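Local coordinates for BPT4 GENE 59 helicase assembly protein (Enterobacteria phage T4, PDB 1C1K), which loads the replicative helicase onto fork DNA covered by the single-stranded DNA-binding protein and coordinates leading- and lagging-strand synthesis during phage replication, at residues 9-14 / 67-72; 21-26 / 73-78; 115-120 / 210-215. One frame throughout, in Å; residues are numbered along the deposited sequence.

Contact 1 of 3, residues 9-14 / 67-72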
ATOM      1  N   GLY A   9      15.144   4.386  14.391  1.00  6.62           N
ATOM      2  CA  GLY A   9      14.859   5.187  15.575  1.00  7.47           C
ATOM      3  C   GLY A   9      13.403   5.606  15.668  1.00  5.99           C
ATOM      4  O   GLY A   9      13.093   6.767  15.949  1.00  6.64           O
ATOM      5  N   GLY A  10      12.514   4.644  15.454  1.00  6.51           N
ATOM      6  CA  GLY A  10      11.086   4.900  15.475  1.00  4.87           C
ATOM      7  C   GLY A  10      10.454   5.378  16.763  1.00  5.08           C
ATOM      8  O   GLY A  10       9.346   5.892  16.728  1.00  4.79           O
ATOM      9  N   GLU A  11      11.132   5.214  17.896  1.00  5.69           N
ATOM     10  CA  GLU A  11      10.567   5.656  19.171  1.00  5.73           C
ATOM     11  C   GLU A  11      10.777   7.146  19.419  1.00  5.54           C
ATOM     12  O   GLU A  11      10.221   7.707  20.364  1.00  5.97           O
ATOM     13  CB  GLU A  11      11.186   4.873  20.331  1.00  7.88           C
ATOM     14  CG  GLU A  11      10.853   3.390  20.326  1.00 11.17           C
ATOM     15  CD  GLU A  11       9.364   3.129  20.358  1.00 14.13           C
ATOM     16  OE1 GLU A  11       8.683   3.658  21.264  1.00 15.74           O
ATOM     17  OE2 GLU A  11       8.877   2.392  19.476  1.00 16.38           O
ATOM     18  N   ARG A  12      11.571   7.778  18.561  1.00  4.94           N
ATOM     19  CA  ARG A  12      11.892   9.198  18.692  1.00  5.02           C
ATOM     20  C   ARG A  12      10.763  10.186  18.442  1.00  4.55           C
ATOM     21  O   ARG A  12       9.854   9.939  17.651  1.00  4.59           O
ATOM     22  CB  ARG A  12      13.002   9.589  17.709  1.00  6.35           C
ATOM     23  CG  ARG A  12      14.368   9.018  17.962  1.00  9.19           C
ATOM     24  CD  ARG A  12      15.318   9.501  16.867  1.00 11.50           C
ATOM     25  NE  ARG A  12      15.067   8.831  15.590  1.00 14.25           N
ATOM     26  CZ  ARG A  12      15.311   9.362  14.392  1.00 15.43           C
ATOM     27  NH1 ARG A  12      15.814  10.585  14.284  1.00 16.85           N
ATOM     28  NH2 ARG A  12      15.068   8.660  13.298  1.00 16.76           N
ATOM     29  N   TYR A  13      10.851  11.327  19.117  1.00  3.19           N
ATOM     30  CA  TYR A  13       9.912  12.413  18.899  1.00  2.32           C
ATOM     31  C   TYR A  13      10.732  13.417  18.087  1.00  2.72           C
ATOM     32  O   TYR A  13      11.939  13.584  18.320  1.00  2.63           O
ATOM     33  CB  TYR A  13       9.449  13.022  20.219  1.00  2.64           C
ATOM     34  CG  TYR A  13       8.467  12.120  20.935  1.00  4.33           C
ATOM     35  CD1 TYR A  13       8.891  11.288  21.969  1.00  5.17           C
ATOM     36  CD2 TYR A  13       7.128  12.045  20.531  1.00  5.29           C
ATOM     37  CE1 TYR A  13       8.013  10.395  22.587  1.00  6.31           C
ATOM     38  CE2 TYR A  13       6.240  11.149  21.146  1.00  6.69           C
ATOM     39  CZ  TYR A  13       6.695  10.330  22.169  1.00  7.43           C
ATOM     40  OH  TYR A  13       5.843   9.436  22.776  1.00  9.07           O
ATOM     41  N   ILE A  14      10.083  14.057  17.119  1.00  2.78           N
ATOM     42  CA  ILE A  14      10.746  15.018  16.245  1.00  2.00           C
ATOM     43  C   ILE A  14       9.944  16.317  16.174  1.00  2.00           C
ATOM     44  O   ILE A  14       8.835  16.386  16.700  1.00  2.00           O
ATOM     45  CB  ILE A  14      10.926  14.408  14.831  1.00  2.00           C
ATOM     46  CG1 ILE A  14       9.561  14.099  14.202  1.00  2.26           C
ATOM     47  CG2 ILE A  14      11.741  13.121  14.940  1.00  2.20           C
ATOM     48  CD1 ILE A  14       9.646  13.516  12.801  1.00  3.10           C
ATOM     49  N   LYS A  67       5.195   9.509  17.949  1.00  3.76           N
ATOM     50  CA  LYS A  67       6.575   9.081  17.774  1.00  4.24           C
ATOM     51  C   LYS A  67       6.800   8.886  16.282  1.00  4.13           C
ATOM     52  O   LYS A  67       5.844   8.762  15.515  1.00  3.46           O
ATOM     53  CB  LYS A  67       6.835   7.760  18.496  1.00  6.84           C
ATOM     54  CG  LYS A  67       6.395   7.723  19.942  1.00 10.95           C
ATOM     55  CD  LYS A  67       6.381   6.288  20.457  1.00 14.12           C
ATOM     56  CE  LYS A  67       6.715   6.231  21.935  1.00 18.29           C
ATOM     57  NZ  LYS A  67       8.141   6.599  22.191  1.00 20.08           N
ATOM     58  N   LEU A  68       8.062   8.856  15.872  1.00  4.01           N
ATOM     59  CA  LEU A  68       8.406   8.687  14.466  1.00  3.83           C
ATOM     60  C   LEU A  68       7.714   7.490  13.808  1.00  4.62           C
ATOM     61  O   LEU A  68       7.183   7.611  12.703  1.00  3.61           O
ATOM     62  CB  LEU A  68       9.925   8.555  14.317  1.00  5.06           C
ATOM     63  CG  LEU A  68      10.462   8.280  12.907  1.00  5.91           C
ATOM     64  CD1 LEU A  68       9.972   9.351  11.939  1.00  5.38           C
ATOM     65  CD2 LEU A  68      11.990   8.243  12.935  1.00  4.48           C
ATOM     66  N   LYS A  69       7.721   6.341  14.477  1.00  5.21           N
ATOM     67  CA  LYS A  69       7.086   5.149  13.916  1.00  7.43           C
ATOM     68  C   LYS A  69       5.589   5.376  13.681  1.00  7.22           C
ATOM     69  O   LYS A  69       5.036   4.954  12.657  1.00  6.88           O
ATOM     70  CB  LYS A  69       7.304   3.942  14.840  1.00  7.76           C
ATOM     71  CG  LYS A  69       6.703   4.095  16.226  1.00 13.11           C
ATOM     72  CD  LYS A  69       6.990   2.873  17.095  1.00 16.90           C
ATOM     73  CE  LYS A  69       6.011   2.786  18.255  1.00 19.45           C
ATOM     74  NZ  LYS A  69       6.371   1.699  19.209  1.00 21.58           N
ATOM     75  N   GLU A  70       4.934   6.054  14.620  1.00  6.14           N
ATOM     76  CA  GLU A  70       3.509   6.336  14.485  1.00  7.00           C
ATOM     77  C   GLU A  70       3.279   7.331  13.338  1.00  6.10           C
ATOM     78  O   GLU A  70       2.341   7.182  12.545  1.00  5.71           O
ATOM     79  CB  GLU A  70       2.963   6.901  15.800  1.00  8.76           C
ATOM     80  CG  GLU A  70       3.100   5.933  16.979  1.00 11.50           C
ATOM     81  CD  GLU A  70       2.696   6.542  18.315  1.00 16.13           C
ATOM     82  OE1 GLU A  70       3.209   7.627  18.677  1.00 14.67           O
ATOM     83  OE2 GLU A  70       1.864   5.927  19.017  1.00 19.31           O
ATOM     84  N   LEU A  71       4.137   8.343  13.247  1.00  4.89           N
ATOM     85  CA  LEU A  71       4.019   9.343  12.192  1.00  4.32           C
ATOM     86  C   LEU A  71       4.168   8.663  10.830  1.00  4.82           C
ATOM     87  O   LEU A  71       3.400   8.928   9.910  1.00  4.56           O
ATOM     88  CB  LEU A  71       5.096  10.421  12.362  1.00  3.43           C
ATOM     89  CG  LEU A  71       4.929  11.333  13.586  1.00  3.36           C
ATOM     90  CD1 LEU A  71       6.242  12.054  13.891  1.00  3.46           C
ATOM     91  CD2 LEU A  71       3.810  12.335  13.327  1.00  3.37           C
ATOM     92  N   ALA A  72       5.154   7.781  10.707  1.00  4.59           N
ATOM     93  CA  ALA A  72       5.372   7.064   9.453  1.00  4.46           C
ATOM     94  C   ALA A  72       4.123   6.275   9.059  1.00  5.52           C
ATOM     95  O   ALA A  72       3.697   6.305   7.900  1.00  6.10           O
ATOM     96  CB  ALA A  72       6.558   6.119   9.593  1.00  5.82           C
TER
HETATM   97  O   HOH W   1       6.310   2.479  22.075  1.00 30.42           O
HETATM   98  O   HOH W   2       3.394   8.902  21.150  1.00 19.83           O
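A type I beta turn from Gly9 to Arg12 docks here on the N-terminal end of helix 68-81, where Lys67 is the N-cap residue. Backbone hydrogen bonds make the first layer. Lys69 N, in the first turn of the helix, points at an in-plane lone pair of Gly10 O at 2.8 Å, and Leu68 N meets Arg12 O at 2.7 Å, nearly along the C=O axis. Main-chain carbonyls of the loop thus take up N-H groups that a helix start cannot pair internally.

The charged layer lies outside, where Glu11, bent at chi2 (-58°), joins two lysines in a salt-bridge network. Lys69, extended beyond CG, brings NZ to the syn lone pair of Glu11 OE2 at 2.6 Å. Lys67 curls at chi3 and chi4 so that its NZ reaches both Glu11 O and, from above the carboxylate plane, OE1; its CG touches the hydroxyl end of Tyr13.

On the inner side, Ile14 CD1 meets Leu71 CD1 tip to tip, beside Val19 of helix 16-30. The Arg12 side chain runs beside that of Leu68, pointing the same way; its NH2 hydrogen-bonds Ala8 O, while NE donates to Gly9 O at 2.9 Å.

Contact 2 of 3, residues 21-26 / 73-78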
ATOM      1  N   LYS A  21       8.758  17.028   6.589  1.00  3.53           N
ATOM      2  CA  LYS A  21       9.743  16.385   5.717  1.00  3.96           C
ATOM      3  C   LYS A  21       9.424  14.904   5.550  1.00  4.25           C
ATOM      4  O   LYS A  21       9.544  14.352   4.449  1.00  4.67           O
ATOM      5  CB  LYS A  21      11.147  16.537   6.300  1.00  6.52           C
ATOM      6  CG  LYS A  21      11.687  17.959   6.234  1.00  9.52           C
ATOM      7  CD  LYS A  21      13.141  18.016   6.656  1.00 13.67           C
ATOM      8  CE  LYS A  21      13.656  19.442   6.619  1.00 17.50           C
ATOM      9  NZ  LYS A  21      14.911  19.603   7.413  1.00 22.40           N
ATOM     10  N   LEU A  22       9.034  14.257   6.645  1.00  3.21           N
ATOM     11  CA  LEU A  22       8.688  12.839   6.595  1.00  3.63           C
ATOM     12  C   LEU A  22       7.479  12.634   5.672  1.00  3.63           C
ATOM     13  O   LEU A  22       7.471  11.736   4.833  1.00  3.75           O
ATOM     14  CB  LEU A  22       8.370  12.318   7.999  1.00  3.87           C
ATOM     15  CG  LEU A  22       7.979  10.836   8.090  1.00  4.80           C
ATOM     16  CD1 LEU A  22       9.209   9.957   7.865  1.00  5.07           C
ATOM     17  CD2 LEU A  22       7.364  10.547   9.462  1.00  4.85           C
ATOM     18  N   TYR A  23       6.459  13.468   5.833  1.00  3.22           N
ATOM     19  CA  TYR A  23       5.271  13.369   4.999  1.00  3.31           C
ATOM     20  C   TYR A  23       5.628  13.543   3.524  1.00  4.56           C
ATOM     21  O   TYR A  23       5.208  12.750   2.678  1.00  4.41           O
ATOM     22  CB  TYR A  23       4.248  14.437   5.395  1.00  4.11           C
ATOM     23  CG  TYR A  23       3.254  14.754   4.299  1.00  5.22           C
ATOM     24  CD1 TYR A  23       2.317  13.809   3.883  1.00  7.62           C
ATOM     25  CD2 TYR A  23       3.256  15.994   3.669  1.00  8.23           C
ATOM     26  CE1 TYR A  23       1.406  14.098   2.862  1.00  9.60           C
ATOM     27  CE2 TYR A  23       2.354  16.291   2.651  1.00  9.21           C
ATOM     28  CZ  TYR A  23       1.436  15.339   2.255  1.00 10.60           C
ATOM     29  OH  TYR A  23       0.549  15.633   1.242  1.00 14.70           O
ATOM     30  N   LEU A  24       6.403  14.582   3.221  1.00  4.59           N
ATOM     31  CA  LEU A  24       6.792  14.868   1.843  1.00  5.01           C
ATOM     32  C   LEU A  24       7.590  13.739   1.209  1.00  4.91           C
ATOM     33  O   LEU A  24       7.371  13.398   0.048  1.00  6.36           O
ATOM     34  CB  LEU A  24       7.598  16.174   1.764  1.00  6.53           C
ATOM     35  CG  LEU A  24       7.621  16.821   0.371  1.00  8.45           C
ATOM     36  CD1 LEU A  24       6.214  17.208  -0.047  1.00 11.07           C
ATOM     37  CD2 LEU A  24       8.510  18.058   0.387  1.00  8.97           C
ATOM     38  N   MET A  25       8.520  13.159   1.958  1.00  5.10           N
ATOM     39  CA  MET A  25       9.315  12.070   1.417  1.00  5.29           C
ATOM     40  C   MET A  25       8.441  10.848   1.144  1.00  5.22           C
ATOM     41  O   MET A  25       8.613  10.190   0.129  1.00  4.75           O
ATOM     42  CB  MET A  25      10.465  11.720   2.365  1.00  7.24           C
ATOM     43  CG  MET A  25      10.093  10.919   3.600  1.00  9.74           C
ATOM     44  SD  MET A  25      11.580  10.368   4.485  1.00 14.48           S
ATOM     45  CE  MET A  25      12.697  10.133   3.140  1.00  4.18           C
ATOM     46  N   ILE A  26       7.496  10.552   2.033  1.00  4.06           N
ATOM     47  CA  ILE A  26       6.622   9.402   1.825  1.00  4.51           C
ATOM     48  C   ILE A  26       5.647   9.685   0.683  1.00  4.80           C
ATOM     49  O   ILE A  26       5.323   8.796  -0.104  1.00  5.11           O
ATOM     50  CB  ILE A  26       5.855   9.039   3.128  1.00  3.96           C
ATOM     51  CG1 ILE A  26       6.860   8.547   4.175  1.00  4.82           C
ATOM     52  CG2 ILE A  26       4.798   7.943   2.849  1.00  5.26           C
ATOM     53  CD1 ILE A  26       6.295   8.406   5.585  1.00  5.53           C
ATOM     54  N   LEU A  73       3.543   5.566  10.024  1.00  6.31           N
ATOM     55  CA  LEU A  73       2.344   4.761   9.780  1.00  6.82           C
ATOM     56  C   LEU A  73       1.153   5.626   9.383  1.00  7.15           C
ATOM     57  O   LEU A  73       0.368   5.246   8.515  1.00  5.86           O
ATOM     58  CB  LEU A  73       2.002   3.936  11.025  1.00  8.55           C
ATOM     59  CG  LEU A  73       2.949   2.770  11.325  1.00 10.70           C
ATOM     60  CD1 LEU A  73       2.445   1.987  12.530  1.00 13.60           C
ATOM     61  CD2 LEU A  73       3.042   1.869  10.118  1.00 13.47           C
ATOM     62  N   ILE A  74       1.013   6.784  10.026  1.00  4.97           N
ATOM     63  CA  ILE A  74      -0.077   7.699   9.709  1.00  4.12           C
ATOM     64  C   ILE A  74       0.040   8.091   8.231  1.00  5.15           C
ATOM     65  O   ILE A  74      -0.930   8.024   7.479  1.00  5.47           O
ATOM     66  CB  ILE A  74      -0.001   8.990  10.570  1.00  4.19           C
ATOM     67  CG1 ILE A  74      -0.493   8.710  11.991  1.00  4.70           C
ATOM     68  CG2 ILE A  74      -0.850  10.098   9.945  1.00  4.87           C
ATOM     69  CD1 ILE A  74      -0.065   9.775  13.007  1.00  5.43           C
ATOM     70  N   PHE A  75       1.235   8.495   7.810  1.00  4.58           N
ATOM     71  CA  PHE A  75       1.420   8.909   6.428  1.00  4.49           C
ATOM     72  C   PHE A  75       1.339   7.763   5.435  1.00  4.80           C
ATOM     73  O   PHE A  75       0.709   7.912   4.389  1.00  5.26           O
ATOM     74  CB  PHE A  75       2.738   9.669   6.278  1.00  4.01           C
ATOM     75  CG  PHE A  75       2.772  10.960   7.056  1.00  4.67           C
ATOM     76  CD1 PHE A  75       3.918  11.342   7.744  1.00  3.68           C
ATOM     77  CD2 PHE A  75       1.641  11.775   7.133  1.00  4.62           C
ATOM     78  CE1 PHE A  75       3.939  12.514   8.502  1.00  4.29           C
ATOM     79  CE2 PHE A  75       1.650  12.949   7.887  1.00  4.59           C
ATOM     80  CZ  PHE A  75       2.805  13.319   8.576  1.00  2.77           C
ATOM     81  N   ILE A  76       1.951   6.626   5.758  1.00  5.73           N
ATOM     82  CA  ILE A  76       1.921   5.476   4.859  1.00  6.28           C
ATOM     83  C   ILE A  76       0.492   4.966   4.665  1.00  6.72           C
ATOM     84  O   ILE A  76       0.025   4.833   3.535  1.00  7.02           O
ATOM     85  CB  ILE A  76       2.804   4.316   5.386  1.00  7.22           C
ATOM     86  CG1 ILE A  76       4.278   4.720   5.339  1.00  7.58           C
ATOM     87  CG2 ILE A  76       2.603   3.066   4.527  1.00  9.14           C
ATOM     88  CD1 ILE A  76       5.184   3.817   6.165  1.00  9.77           C
ATOM     89  N   SER A  77      -0.203   4.685   5.763  1.00  7.76           N
ATOM     90  CA  SER A  77      -1.573   4.184   5.667  1.00  7.78           C
ATOM     91  C   SER A  77      -2.444   5.094   4.813  1.00  8.41           C
ATOM     92  O   SER A  77      -3.171   4.621   3.936  1.00  9.50           O
ATOM     93  CB  SER A  77      -2.192   4.025   7.059  1.00  7.36           C
ATOM     94  OG  SER A  77      -2.391   5.277   7.686  1.00  8.07           O
ATOM     95  N   ASN A  78      -2.364   6.402   5.051  1.00  7.40           N
ATOM     96  CA  ASN A  78      -3.162   7.361   4.292  1.00  7.10           C
ATOM     97  C   ASN A  78      -2.775   7.460   2.823  1.00  8.95           C
ATOM     98  O   ASN A  78      -3.633   7.416   1.942  1.00 10.32           O
ATOM     99  CB  ASN A  78      -3.060   8.754   4.915  1.00  6.24           C
ATOM    100  CG  ASN A  78      -4.058   8.962   6.028  1.00  5.76           C
ATOM    101  OD1 ASN A  78      -5.207   9.341   5.787  1.00  7.05           O
ATOM    102  ND2 ASN A  78      -3.629   8.713   7.260  1.00  4.73           N
TER
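Helices 16-30 and 68-81 run in roughly the same direction through these segments, their local axes 9.7 Å apart at closest approach and crossing at -29°. The backbones come nearest at Tyr23 and Phe75, whose CA atoms are 6.1 Å apart, with Ile26 opposite Ile76 further on.

Phe75 makes the largest single contribution. Its CG lies anti to the carbonyl carbon (chi1 -64°), which sends the ring across to the first helix, where it lies against the backbone and CB of Tyr23. Tyr23 CB sits over the centre of one face of the Phe75 ring, 3.6 Å from the centroid, in a CH-pi contact. The phenol itself turns away, with CG anti to the backbone N; the two rings are oblique, their planes at 55° and their centroids 5.4 Å apart. Tyr23 CB thus makes the closest, face-centred approach, while CD1 of the phenol ring also touches the Phe75 ring obliquely.

This belongs to the hydrophobic interior of the N-terminal half of the mainly alpha-helical, two-domain fold, and all five touching residues are buried. Two aliphatic groups approach the Phe75 ring at its edge: Leu22 CD2, 3.9 Å from Phe75 CD1, and Ile26 CD1, which rests 3.8 Å from Phe75 CB. Behind helix 68-81, helix 95-107 packs on Ile74 through Leu96 and Tyr99. Ile26 CG2 touches Ile76 CG1 at 4.1 Å, the two side chains crossing at about a right angle, and Ile76 also touches Tyr193 and Ile196 of helix 181-196.

Contact 3 of 3, residues 115-120 / 210-215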
ATOM      1  N   GLU A 115      -8.816 -14.290   4.423  1.00  4.96           N
ATOM      2  CA  GLU A 115     -10.180 -13.908   4.072  1.00  6.31           C
ATOM      3  C   GLU A 115     -10.256 -13.545   2.587  1.00  6.33           C
ATOM      4  O   GLU A 115     -11.129 -14.025   1.852  1.00  5.55           O
ATOM      5  CB  GLU A 115     -10.613 -12.708   4.920  1.00  6.66           C
ATOM      6  CG  GLU A 115     -12.004 -12.192   4.621  1.00  8.41           C
ATOM      7  CD  GLU A 115     -12.325 -10.921   5.383  1.00 10.89           C
ATOM      8  OE1 GLU A 115     -11.421 -10.374   6.052  1.00 12.20           O
ATOM      9  OE2 GLU A 115     -13.485 -10.470   5.311  1.00 11.59           O
ATOM     10  N   ASP A 116      -9.329 -12.696   2.149  1.00  5.99           N
ATOM     11  CA  ASP A 116      -9.290 -12.257   0.760  1.00  5.17           C
ATOM     12  C   ASP A 116      -9.096 -13.432  -0.197  1.00  5.90           C
ATOM     13  O   ASP A 116      -9.750 -13.490  -1.238  1.00  5.69           O
ATOM     14  CB  ASP A 116      -8.175 -11.225   0.567  1.00  5.65           C
ATOM     15  CG  ASP A 116      -8.531  -9.868   1.156  1.00  7.25           C
ATOM     16  OD1 ASP A 116      -7.654  -8.975   1.164  1.00  7.13           O
ATOM     17  OD2 ASP A 116      -9.686  -9.686   1.607  1.00  8.20           O
ATOM     18  N   ILE A 117      -8.214 -14.366   0.154  1.00  4.60           N
ATOM     19  CA  ILE A 117      -7.974 -15.529  -0.699  1.00  4.57           C
ATOM     20  C   ILE A 117      -9.266 -16.323  -0.878  1.00  5.97           C
ATOM     21  O   ILE A 117      -9.625 -16.685  -1.995  1.00  4.90           O
ATOM     22  CB  ILE A 117      -6.878 -16.444  -0.111  1.00  3.81           C
ATOM     23  CG1 ILE A 117      -5.511 -15.755  -0.221  1.00  3.28           C
ATOM     24  CG2 ILE A 117      -6.830 -17.766  -0.865  1.00  4.26           C
ATOM     25  CD1 ILE A 117      -4.476 -16.295   0.742  1.00  4.44           C
ATOM     26  N   ARG A 118      -9.967 -16.593   0.222  1.00  5.56           N
ATOM     27  CA  ARG A 118     -11.225 -17.332   0.132  1.00  6.26           C
ATOM     28  C   ARG A 118     -12.189 -16.594  -0.781  1.00  6.77           C
ATOM     29  O   ARG A 118     -12.824 -17.199  -1.640  1.00  7.74           O
ATOM     30  CB  ARG A 118     -11.869 -17.499   1.514  1.00  5.92           C
ATOM     31  CG  ARG A 118     -11.126 -18.434   2.427  1.00  7.26           C
ATOM     32  CD  ARG A 118     -11.790 -18.538   3.802  1.00 11.61           C
ATOM     33  NE  ARG A 118     -10.837 -19.003   4.805  1.00 14.30           N
ATOM     34  CZ  ARG A 118     -10.417 -18.282   5.842  1.00 14.23           C
ATOM     35  NH1 ARG A 118     -10.863 -17.044   6.033  1.00 13.34           N
ATOM     36  NH2 ARG A 118      -9.528 -18.800   6.678  1.00 16.04           N
ATOM     37  N   ASN A 119     -12.303 -15.281  -0.607  1.00  5.61           N
ATOM     38  CA  ASN A 119     -13.213 -14.510  -1.436  1.00  6.85           C
ATOM     39  C   ASN A 119     -12.795 -14.525  -2.905  1.00  6.76           C
ATOM     40  O   ASN A 119     -13.648 -14.532  -3.796  1.00  7.64           O
ATOM     41  CB  ASN A 119     -13.313 -13.074  -0.915  1.00  7.93           C
ATOM     42  CG  ASN A 119     -14.118 -12.982   0.367  1.00  9.22           C
ATOM     43  OD1 ASN A 119     -14.063 -11.987   1.085  1.00 11.44           O
ATOM     44  ND2 ASN A 119     -14.873 -14.030   0.658  1.00  8.50           N
ATOM     45  N   ILE A 120     -11.492 -14.533  -3.167  1.00  6.26           N
ATOM     46  CA  ILE A 120     -11.025 -14.566  -4.552  1.00  7.39           C
ATOM     47  C   ILE A 120     -11.412 -15.908  -5.157  1.00  7.81           C
ATOM     48  O   ILE A 120     -11.852 -15.974  -6.307  1.00  8.45           O
ATOM     49  CB  ILE A 120      -9.489 -14.418  -4.659  1.00  8.03           C
ATOM     50  CG1 ILE A 120      -9.059 -13.026  -4.192  1.00  5.86           C
ATOM     51  CG2 ILE A 120      -9.044 -14.629  -6.109  1.00  5.57           C
ATOM     52  CD1 ILE A 120      -7.578 -12.931  -3.911  1.00  5.55           C
ATOM     53  N   GLU A 210      -2.601 -23.440   1.343  1.00  9.09           N
ATOM     54  CA  GLU A 210      -3.395 -24.024   2.414  1.00 10.27           C
ATOM     55  C   GLU A 210      -4.827 -23.484   2.418  1.00  9.23           C
ATOM     56  O   GLU A 210      -5.783 -24.229   2.641  1.00  7.99           O
ATOM     57  CB  GLU A 210      -2.733 -23.739   3.765  1.00 13.80           C
ATOM     58  CG  GLU A 210      -2.884 -24.854   4.789  1.00 22.30           C
ATOM     59  CD  GLU A 210      -2.233 -26.150   4.340  1.00 25.95           C
ATOM     60  OE1 GLU A 210      -2.973 -27.109   4.030  1.00 27.26           O
ATOM     61  OE2 GLU A 210      -0.983 -26.212   4.297  1.00 28.88           O
ATOM     62  N   THR A 211      -4.975 -22.186   2.165  1.00  6.84           N
ATOM     63  CA  THR A 211      -6.292 -21.567   2.167  1.00  6.81           C
ATOM     64  C   THR A 211      -7.140 -22.055   0.995  1.00  6.12           C
ATOM     65  O   THR A 211      -8.329 -22.347   1.151  1.00  6.30           O
ATOM     66  CB  THR A 211      -6.178 -20.026   2.126  1.00  6.60           C
ATOM     67  OG1 THR A 211      -5.423 -19.576   3.256  1.00  8.23           O
ATOM     68  CG2 THR A 211      -7.563 -19.376   2.175  1.00  6.55           C
ATOM     69  N   VAL A 212      -6.534 -22.148  -0.184  1.00  6.86           N
ATOM     70  CA  VAL A 212      -7.268 -22.615  -1.351  1.00  6.89           C
ATOM     71  C   VAL A 212      -7.671 -24.077  -1.134  1.00  6.46           C
ATOM     72  O   VAL A 212      -8.782 -24.483  -1.471  1.00  5.45           O
ATOM     73  CB  VAL A 212      -6.403 -22.489  -2.635  1.00  8.09           C
ATOM     74  CG1 VAL A 212      -7.055 -23.230  -3.793  1.00  8.20           C
ATOM     75  CG2 VAL A 212      -6.222 -21.016  -2.989  1.00  7.79           C
ATOM     76  N   LYS A 213      -6.768 -24.862  -0.558  1.00  6.87           N
ATOM     77  CA  LYS A 213      -7.055 -26.269  -0.312  1.00  8.03           C
ATOM     78  C   LYS A 213      -8.269 -26.433   0.586  1.00  9.46           C
ATOM     79  O   LYS A 213      -9.095 -27.316   0.360  1.00 11.22           O
ATOM     80  CB  LYS A 213      -5.855 -26.956   0.334  1.00  8.63           C
ATOM     81  CG  LYS A 213      -6.079 -28.424   0.616  1.00 11.68           C
ATOM     82  CD  LYS A 213      -4.859 -29.033   1.267  1.00 13.99           C
ATOM     83  CE  LYS A 213      -5.251 -30.140   2.226  1.00 15.72           C
ATOM     84  NZ  LYS A 213      -4.040 -30.888   2.649  1.00 19.80           N
ATOM     85  N   SER A 214      -8.377 -25.578   1.603  1.00 10.15           N
ATOM     86  CA  SER A 214      -9.502 -25.638   2.527  1.00 10.73           C
ATOM     87  C   SER A 214     -10.803 -25.180   1.866  1.00  9.85           C
ATOM     88  O   SER A 214     -11.889 -25.481   2.357  1.00 11.19           O
ATOM     89  CB  SER A 214      -9.211 -24.797   3.782  1.00 11.40           C
ATOM     90  OG  SER A 214      -9.274 -23.407   3.515  1.00 14.23           O
ATOM     91  N   CYS A 215     -10.694 -24.454   0.756  1.00  9.09           N
ATOM     92  CA  CYS A 215     -11.872 -23.987   0.024  1.00  9.18           C
ATOM     93  C   CYS A 215     -12.335 -25.060  -0.950  1.00 10.23           C
ATOM     94  O   CYS A 215     -13.523 -25.170  -1.254  1.00 10.84           O
ATOM     95  CB  CYS A 215     -11.549 -22.735  -0.788  1.00  9.46           C
ATOM     96  SG  CYS A 215     -11.357 -21.232   0.168  1.00  9.24           S
TER
HETATM   97  O   HOH W   3     -10.044 -21.360   4.850  1.00 31.83           O
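Thr211 faces helix 109-126 mainly with its methyl group, its hydroxyl being turned back on its own helix. OG1 is anti to the carbonyl carbon (chi1 -58°) and hydrogen-bonds to Val207 O, one turn earlier. That leaves Thr211 CG2, anti to the backbone N, directed at the partner helix, where it meets Ile117 CG2 at 3.5 Å. The hydroxyl is therefore satisfied within its helix although the residue is buried.

Ile117 has the same pattern of branches. With chi1 at -70° its CG1 lies anti to the carbonyl carbon, and the shorter CG2 branch does the touching: besides Thr211, Ile117 CG2 reaches Val212 CG2 at 3.9 Å. The Val212 methyl involved is the one anti to the carbonyl carbon.

Arg118 contributes its aliphatic stem. Arg118 CG is the contact atom, 3.7 Å from Thr211 CG2 and 3.6 Å from Cys215 SG, so it is flanked by residues one turn apart on the other helix. From CG to NE the chain is extended and crosses Thr211 at about a right angle, carrying the guanidinium past the apolar patch toward its rim. There a water bridges the helices, accepting from Arg118 NE at 2.5 Å and donating to Ser214 OG. Ser214 OG in turn donates to Thr211 O at 2.8 Å, from above the carbonyl plane.

The local axes cross at -47°, with 9.3 Å between them, in the C-terminal half of this helical protein. Helix 201-216, the last of the chain, thus lies across helix 109-126, where Cys215 also packs on Tyr121 and Tyr122. On another side of helix 109-126, Asp116 hydrogen-bonds Thr160 of helix 158-168, and Ile120 packs on Ile147 and Leu150 of helix 146-152.

How the contacts relate
From the N terminus, the chain leaves strand 2-4 and passes through the loop of contact 1 into helix 16-30, the first partner of contact 2. It later comes back to helix 68-81, nearly parallel to helix 16-30; its start closes contact 1 and its next residues close contact 2. The two closures cross, since their segments alternate, and they touch through Leu22, which packs on Leu68 and Leu71. Together they fix the N-terminal loop and helix 16-30 along one helix. Contact 3 follows in series, its centre 32 Å from that of contact 2 and across the chain's centre; it spans 89 residues to join helix 109-126 to the C-terminal helix 201-216.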